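Local coordinates for aspartate carbamoyltransferase (Leishmania major, PDB 7K46), which probably catalyses the transfer of a carbamoyl group from carbamoyl phosphate to aspartate, an early step of pyrimidine synthesis, at residues G51-P56 against S105-L110; A158-A163 against H185-R190. All coordinates share one frame; numbering follows the deposited sequence.

Contact 1: residues G51-P56 against S105-L110; sequences GRVMTP and SYSDVL
Val53 and Asp108 grip each other at both backbone polar atoms of Val53, where strands 53-58 and 109-113 begin to pair. Val53 N donates to Asp108 OD2 (2.8 Å), reaching the anti side of the carboxylate 20° out of its plane. Val53 O accepts from two amides, Asp108 N at 2.8 Å and Val109 N at 3.2 Å. Regular parallel pairing follows, with Thr55 N bonded to Val109 O (3.1 Å) and Met54 CA making a CA-H...O contact to the same oxygen.

A hydroxyl cluster lies on the sheet face bearing Thr55 and Leu110. Thr55 OG1, anti to its own carbonyl carbon (chi1 -59°), meets Ser107 OG at 2.7 Å and Tyr106 OH at 2.9 Å. Ser107 OG also bonds Leu103 O, which ties the cluster to helix 96-104.

Among the apolar contacts, Val53 CG1 sits at the edge of the Tyr106 ring, 4.0 Å from CD1. On the face bearing Met54 and Val109, Met54 CB packs on Val109 CG1.

Charged groups meet at Arg52 and Asp108, where the second subunit adjoins. A water bridges Arg52 NH1 and Asp108 OD1, whereas Arg52 NH2 bonds Gly43 O of the second subunit, whose Arg75 forms a salt bridge with Asp108 OD2. The arrangement is that of two adjacent parallel strands in the alpha/beta carbamoyl-phosphate-binding domain, their leading ends set into a subunit interface.

Contact 2: residues A158-A163 against H185-R190; sequences AVDGIA and HNFALR
Asp160 and Ala188 join segments 158-163 and 185-190 through a side chain and a backbone amide. Ala188 N donates to Asp160 OD1 at 2.8 Å in a nearly straight bond (164° at the hydrogen), approaching the anti side of the carboxylate and 32° out of its plane. The other oxygen, Asp160 OD2, is taken by a salt bridge to Arg23 of helix 23-41, and the two partners together should limit rotation of the carboxylate. Arg23 also donates to Asn186 O.

Two backbone bonds continue the pairing. Gly161 N reaches Ala188 O at 2.7 Å, and Arg190 N reaches Ile162 O at 2.9 Å, each donor lying above the plane of the carbonyl it meets. Gly161 occupies the third position of a type II turn from Val159 to Ile162, closed by Ile162 N on Val159 O. Ala188, the centre of an inverse gamma turn, is thus used at both its N and its O.

Arg190 CG is anti to the backbone N (chi1 174°), and a bend at chi3 sets NE; one guanidinium face covers Ala163 CB, 3.3 Å from Arg190 NH2. Arg190 NH1 forms a salt bridge with Asp234, while Ala163 N bonds Asp236.

Among apolar groups, Val159 CG1 makes a CH-pi contact over one face of the Phe187 ring, 3.9 Å from the centroid, and Asp160 OD1 lies at the ring's edge. Leu189 CD2 meets Ile162 CG1 at 3.8 Å, the two side chains running side by side.

Helix 142-156 touches Val159, Ile162 and Phe187, the first residue beyond helix 174-186; helix 23-41 touches Asn186 and Phe187. The contact sits at the entry to the adjacent parallel strands 163-167 and 191-195.

Overall arrangement
The two contacts illustrate one principle in two settings: in both, polar bonds join the segments leading into two adjacent parallel strands. Contact 1 does this in the carbamoyl-phosphate-binding region and contact 2 in the aspartate-binding region, on opposite sides of the chain's centre. Their centres are 36 Å apart and their nearest atoms about 22 Å, so they do not touch; along the chain one closes before the other opens. Their surroundings differ: contact 1 meets a second subunit of the three-chain assembly, while contact 2 touches no other chain. A 1,2-ethanediol lies about 4 Å from the Arg52 side chain and probably comes from the crystallisation liquor.

Contact 1: residues G51-P56 against S105-L110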
# COMPACT_ATOMS: atom_id res chain seq x y z
N GLY A 51 6.73 14.15 -6.75
CA GLY A 51 7.75 14.24 -5.73
C GLY A 51 7.27 14.66 -4.35
O GLY A 51 8.10 14.76 -3.44
N ARG A 52 5.98 14.91 -4.16
CA ARG A 52 5.43 15.21 -2.85
C ARG A 52 4.77 13.95 -2.28
O ARG A 52 4.21 13.14 -3.02
CB ARG A 52 4.40 16.35 -2.91
CG ARG A 52 4.87 17.57 -3.70
CD ARG A 52 6.19 18.15 -3.19
NE ARG A 52 6.74 19.07 -4.18
CZ ARG A 52 8.03 19.22 -4.45
NH1 ARG A 52 8.96 18.56 -3.78
NH2 ARG A 52 8.40 20.05 -5.43
N VAL A 53 4.83 13.81 -0.96
CA VAL A 53 4.47 12.56 -0.29
C VAL A 53 3.32 12.82 0.69
O VAL A 53 3.40 13.72 1.53
CB VAL A 53 5.67 11.97 0.46
CG1 VAL A 53 5.23 10.83 1.41
CG2 VAL A 53 6.72 11.48 -0.54
N MET A 54 2.27 12.01 0.58
CA MET A 54 1.19 11.96 1.55
C MET A 54 1.36 10.71 2.40
O MET A 54 1.60 9.62 1.85
CB MET A 54 -0.18 11.92 0.84
CG MET A 54 -1.35 11.44 1.74
SD MET A 54 -2.88 11.15 0.81
CE MET A 54 -3.38 12.84 0.48
N THR A 55 1.22 10.84 3.72
CA THR A 55 1.06 9.66 4.57
C THR A 55 -0.30 9.69 5.25
O THR A 55 -0.55 10.60 6.07
CB THR A 55 2.16 9.54 5.64
OG1 THR A 55 3.44 9.47 5.02
CG2 THR A 55 1.95 8.27 6.45
N PRO A 56 -1.17 8.72 5.00
CA PRO A 56 -2.38 8.58 5.82
C PRO A 56 -2.08 7.80 7.08
O PRO A 56 -1.31 6.83 7.08
CB PRO A 56 -3.34 7.79 4.90
CG PRO A 56 -2.60 7.66 3.56
CD PRO A 56 -1.15 7.76 3.88
N SER A 105 9.05 13.42 9.17
CA SER A 105 10.43 13.29 8.74
C SER A 105 10.54 13.07 7.23
O SER A 105 11.59 13.36 6.64
CB SER A 105 11.11 12.15 9.50
OG SER A 105 10.65 10.89 9.04
N TYR A 106 9.48 12.59 6.58
CA TYR A 106 9.58 12.31 5.16
C TYR A 106 8.38 12.77 4.34
O TYR A 106 8.42 12.64 3.11
CB TYR A 106 9.83 10.80 4.95
CG TYR A 106 8.65 9.97 5.38
CD1 TYR A 106 7.55 9.82 4.54
CD2 TYR A 106 8.60 9.39 6.65
CE1 TYR A 106 6.44 9.09 4.93
CE2 TYR A 106 7.48 8.66 7.06
CZ TYR A 106 6.40 8.53 6.18
OH TYR A 106 5.27 7.82 6.55
N SER A 107 7.31 13.28 4.96
CA SER A 107 6.05 13.58 4.28
C SER A 107 5.91 15.08 3.99
O SER A 107 6.53 15.92 4.65
CB SER A 107 4.84 13.15 5.13
OG SER A 107 4.84 11.77 5.44
N ASP A 108 5.05 15.39 3.02
CA ASP A 108 4.61 16.75 2.75
C ASP A 108 3.21 17.04 3.29
O ASP A 108 2.89 18.21 3.53
CB ASP A 108 4.61 17.02 1.24
CG ASP A 108 6.00 16.96 0.65
OD1 ASP A 108 6.73 17.99 0.70
OD2 ASP A 108 6.38 15.87 0.19
N VAL A 109 2.37 16.03 3.42
CA VAL A 109 1.02 16.22 3.93
C VAL A 109 0.62 14.95 4.67
O VAL A 109 0.97 13.84 4.25
CB VAL A 109 0.01 16.58 2.81
CG1 VAL A 109 -0.11 15.46 1.77
CG2 VAL A 109 -1.38 16.94 3.40
N LEU A 110 -0.07 15.12 5.80
CA LEU A 110 -0.58 14.00 6.58
C LEU A 110 -2.09 13.97 6.48
O LEU A 110 -2.74 15.01 6.33
CB LEU A 110 -0.15 14.12 8.05
CG LEU A 110 1.30 14.47 8.38
CD1 LEU A 110 1.54 14.33 9.89
CD2 LEU A 110 2.24 13.57 7.62
O HOH W 1 8.99 17.51 -0.84

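Contact 2: residues A158-A163 against H185-R190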
# COMPACT_ATOMS: atom_id res chain seq x y z
N ALA A 158 -26.98 25.10 -7.89
CA ALA A 158 -26.84 26.07 -6.80
C ALA A 158 -27.18 25.39 -5.48
O ALA A 158 -27.94 24.42 -5.45
CB ALA A 158 -27.74 27.29 -7.00
N VAL A 159 -26.61 25.92 -4.40
CA VAL A 159 -26.99 25.53 -3.05
C VAL A 159 -27.90 26.55 -2.40
O VAL A 159 -28.87 26.19 -1.72
CB VAL A 159 -25.73 25.30 -2.18
CG1 VAL A 159 -26.13 24.84 -0.79
CG2 VAL A 159 -24.81 24.26 -2.82
N ASP A 160 -27.60 27.84 -2.60
CA ASP A 160 -28.55 28.89 -2.27
C ASP A 160 -29.94 28.52 -2.79
O ASP A 160 -30.09 28.07 -3.92
CB ASP A 160 -28.11 30.21 -2.90
CG ASP A 160 -26.87 30.79 -2.25
OD1 ASP A 160 -26.63 30.54 -1.05
OD2 ASP A 160 -26.14 31.53 -2.95
N GLY A 161 -30.94 28.69 -1.93
CA GLY A 161 -32.32 28.53 -2.31
C GLY A 161 -32.94 27.17 -2.07
O GLY A 161 -34.15 27.02 -2.26
N ILE A 162 -32.17 26.17 -1.63
CA ILE A 162 -32.68 24.80 -1.61
C ILE A 162 -33.50 24.55 -0.35
O ILE A 162 -33.30 25.17 0.70
CB ILE A 162 -31.56 23.75 -1.72
CG1 ILE A 162 -30.65 23.77 -0.49
CG2 ILE A 162 -30.78 23.90 -3.03
CD1 ILE A 162 -29.65 22.60 -0.45
N ALA A 163 -34.40 23.58 -0.46
CA ALA A 163 -34.97 22.88 0.68
C ALA A 163 -34.32 21.50 0.76
O ALA A 163 -34.29 20.76 -0.23
CB ALA A 163 -36.49 22.73 0.56
N HIS A 185 -24.68 28.62 7.86
CA HIS A 185 -23.78 29.76 7.98
C HIS A 185 -23.45 30.37 6.63
O HIS A 185 -23.22 31.59 6.55
CB HIS A 185 -22.48 29.35 8.68
CG HIS A 185 -21.62 30.52 9.05
ND1 HIS A 185 -22.02 31.49 9.94
CD2 HIS A 185 -20.38 30.88 8.63
CE1 HIS A 185 -21.06 32.39 10.07
NE2 HIS A 185 -20.05 32.04 9.29
N ASN A 186 -23.40 29.56 5.57
CA ASN A 186 -22.79 30.00 4.32
C ASN A 186 -23.76 30.13 3.15
O ASN A 186 -23.37 30.71 2.13
CB ASN A 186 -21.67 29.04 3.91
CG ASN A 186 -20.46 29.13 4.83
OD1 ASN A 186 -19.77 30.15 4.84
ND2 ASN A 186 -20.20 28.06 5.58
N PHE A 187 -24.99 29.63 3.26
CA PHE A 187 -25.87 29.58 2.11
C PHE A 187 -27.27 30.06 2.46
O PHE A 187 -27.76 29.86 3.58
CB PHE A 187 -25.94 28.16 1.54
CG PHE A 187 -24.62 27.68 1.00
CD1 PHE A 187 -24.27 27.91 -0.32
CD2 PHE A 187 -23.73 26.99 1.81
CE1 PHE A 187 -23.05 27.47 -0.83
CE2 PHE A 187 -22.51 26.55 1.31
CZ PHE A 187 -22.17 26.79 -0.01
N ALA A 188 -27.91 30.69 1.48
CA ALA A 188 -29.26 31.22 1.63
C ALA A 188 -30.28 30.10 1.41
O ALA A 188 -31.04 30.08 0.43
CB ALA A 188 -29.49 32.38 0.67
N LEU A 189 -30.29 29.15 2.34
CA LEU A 189 -31.23 28.04 2.27
C LEU A 189 -32.66 28.54 2.35
O LEU A 189 -32.95 29.54 3.01
CB LEU A 189 -30.98 27.06 3.41
CG LEU A 189 -29.54 26.55 3.57
CD1 LEU A 189 -29.51 25.60 4.76
CD2 LEU A 189 -29.09 25.85 2.31
N ARG A 190 -33.57 27.84 1.68
CA ARG A 190 -34.98 28.10 1.90
C ARG A 190 -35.49 27.37 3.14
O ARG A 190 -36.15 27.97 3.99
CB ARG A 190 -35.80 27.69 0.67
CG ARG A 190 -37.32 27.81 0.88
CD ARG A 190 -38.09 27.78 -0.43
NE ARG A 190 -37.94 26.51 -1.13
CZ ARG A 190 -38.62 25.40 -0.85
NH1 ARG A 190 -39.47 25.36 0.16
NH2 ARG A 190 -38.44 24.31 -1.59